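PDB 6I1M: cystatin from Fasciola hepatica, which probably inhibits papain-like cysteine proteases as a secreted member of the stefin (type 1 cystatin) family. Local coordinates for residues Met21-Leu26 / Gly30-Ser35. Residues are numbered along the deposited sequence; the frame is centred on the assembly and turned at random.
Sequences MILSKL and GSVVSS. Unlike the reference sequence in segment 30-35: Val33 (reference Glu).
The flat carbonyl group of Leu26 is approached from one face by Val32, whose CG2 methyl sits almost directly above the Leu26 C at 3.8 Å, while the backbone of Ser31 meets the end of the same C=O. Ser31 N donates to Leu26 O over 2.9 Å, and a C=O...N angle of 163° means that it comes in almost head-on. From the face that also carries the methyl, Val32 N adds a second, weak bond of 3.5 Å to Leu26 O. One carbonyl near the end of a helix thus gathers the backbone just beyond it. With chi1 of Val32 at -57°, CG2 falls between the backbone N and the carbonyl carbon, and from there it also packs 3.7 Å from Leu26 CB. Leu23, one turn earlier, extends CD1 to within 4.1 Å of the same methyl, so Val32 CG2 is shared by two leucines. On Ser31 it is CB that packs, 3.8 Å from Leu26 CD2. Trp67 of strand 66-74 touches Leu26, Ser31 and Val32; Leu23 and Val32 also touch Cys36 and Cys63, respectively, which are joined by a disulfide. The chain leaves the helical conformation at Gly30, whose phi is positive (78°). Here a Schellman motif closes helix 12-28, the helix that packs on the antiparallel sheet of the cystatin fold, and leads the chain toward strand 38-47.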
loop_
_atom_site.group_PDB
_atom_site.type_symbol
_atom_site.label_atom_id
_atom_site.label_comp_id
_atom_site.label_asym_id
_atom_site.label_seq_id
_atom_site.Cartn_x
_atom_site.Cartn_y
_atom_site.Cartn_z
ATOM N N MET A 21 7.392 -2.110 -2.554
ATOM C CA MET A 21 7.167 -2.724 -1.218
ATOM C C MET A 21 5.859 -3.516 -1.265
ATOM O O MET A 21 5.812 -4.634 -0.751
ATOM C CB MET A 21 7.035 -1.681 -0.111
ATOM C CG MET A 21 8.292 -0.941 0.236
ATOM S SD MET A 21 7.945 0.126 1.668
ATOM C CE MET A 21 9.224 1.361 1.473
ATOM N N ILE A 22 4.816 -2.937 -1.839
ATOM C CA ILE A 22 3.464 -3.568 -1.875
ATOM C C ILE A 22 3.487 -4.777 -2.812
ATOM O O ILE A 22 2.890 -5.813 -2.445
ATOM C CB ILE A 22 2.369 -2.544 -2.198
ATOM C CG1 ILE A 22 2.328 -1.478 -1.099
ATOM C CG2 ILE A 22 1.031 -3.231 -2.382
ATOM C CD1 ILE A 22 1.375 -0.339 -1.363
ATOM N N LEU A 23 4.185 -4.668 -3.941
ATOM C CA LEU A 23 4.306 -5.757 -4.931
ATOM C C LEU A 23 5.004 -6.927 -4.252
ATOM O O LEU A 23 4.471 -8.049 -4.305
ATOM C CB LEU A 23 5.134 -5.266 -6.113
ATOM C CG LEU A 23 5.437 -6.286 -7.217
ATOM C CD1 LEU A 23 4.211 -7.101 -7.596
ATOM C CD2 LEU A 23 5.985 -5.573 -8.451
ATOM N N SER A 24 6.148 -6.639 -3.628
ATOM C CA SER A 24 6.963 -7.650 -2.917
ATOM C C SER A 24 6.087 -8.385 -1.896
ATOM O O SER A 24 6.146 -9.604 -1.867
ATOM C CB SER A 24 8.172 -7.053 -2.285
ATOM O OG SER A 24 8.718 -7.988 -1.387
ATOM N N LYS A 25 5.271 -7.663 -1.121
ATOM C CA LYS A 25 4.364 -8.241 -0.085
ATOM C C LYS A 25 3.332 -9.153 -0.748
ATOM O O LYS A 25 3.183 -10.298 -0.297
ATOM C CB LYS A 25 3.600 -7.154 0.674
ATOM C CG LYS A 25 2.814 -7.650 1.878
ATOM C CD LYS A 25 3.602 -8.548 2.798
ATOM C CE LYS A 25 2.787 -9.006 3.992
ATOM N NZ LYS A 25 3.156 -8.240 5.206
ATOM N N LEU A 26 2.665 -8.679 -1.803
ATOM C CA LEU A 26 1.655 -9.487 -2.525
ATOM C C LEU A 26 2.328 -10.730 -3.133
ATOM O O LEU A 26 1.715 -11.830 -3.070
ATOM C CB LEU A 26 0.961 -8.633 -3.583
ATOM C CG LEU A 26 -0.076 -7.644 -3.057
ATOM C CD1 LEU A 26 -0.483 -6.689 -4.161
ATOM C CD2 LEU A 26 -1.283 -8.368 -2.479
ATOM N N GLY A 30 1.846 -14.964 -2.015
ATOM C CA GLY A 30 1.266 -15.860 -3.033
ATOM C C GLY A 30 0.036 -15.249 -3.676
ATOM O O GLY A 30 -0.693 -15.961 -4.363
ATOM N N SER A 31 -0.190 -13.956 -3.494
ATOM C CA SER A 31 -1.407 -13.269 -3.977
ATOM C C SER A 31 -1.288 -12.895 -5.457
ATOM O O SER A 31 -2.341 -12.774 -6.116
ATOM C CB SER A 31 -1.704 -12.078 -3.152
ATOM O OG SER A 31 -2.036 -12.454 -1.840
ATOM N N VAL A 32 -0.079 -12.607 -5.933
ATOM C CA VAL A 32 0.144 -12.209 -7.352
ATOM C C VAL A 32 1.360 -12.984 -7.876
ATOM O O VAL A 32 2.181 -13.485 -7.072
ATOM C CB VAL A 32 0.290 -10.677 -7.499
ATOM C CG1 VAL A 32 -0.915 -9.894 -6.959
ATOM C CG2 VAL A 32 1.554 -10.171 -6.847
ATOM N N VAL A 33 1.451 -13.117 -9.189
ATOM C CA VAL A 33 2.625 -13.712 -9.880
ATOM C C VAL A 33 3.673 -12.616 -10.103
ATOM O O VAL A 33 3.345 -11.408 -10.009
ATOM C CB VAL A 33 2.213 -14.416 -11.190
ATOM C CG1 VAL A 33 1.323 -15.620 -10.908
ATOM C CG2 VAL A 33 1.560 -13.456 -12.172
ATOM N N SER A 34 4.906 -13.029 -10.374
ATOM C CA SER A 34 6.098 -12.148 -10.396
ATOM C C SER A 34 5.962 -11.101 -11.510
ATOM O O SER A 34 6.513 -9.989 -11.331
ATOM C CB SER A 34 7.362 -12.959 -10.527
ATOM O OG SER A 34 7.337 -13.715 -11.721
ATOM N N SER A 35 5.194 -11.413 -12.560
ATOM C CA SER A 35 4.970 -10.553 -13.761
ATOM C C SER A 35 3.928 -9.432 -13.530
ATOM O O SER A 35 3.694 -8.619 -14.463
ATOM C CB SER A 35 4.545 -11.438 -14.901
ATOM O OG SER A 35 3.139 -11.696 -14.838
#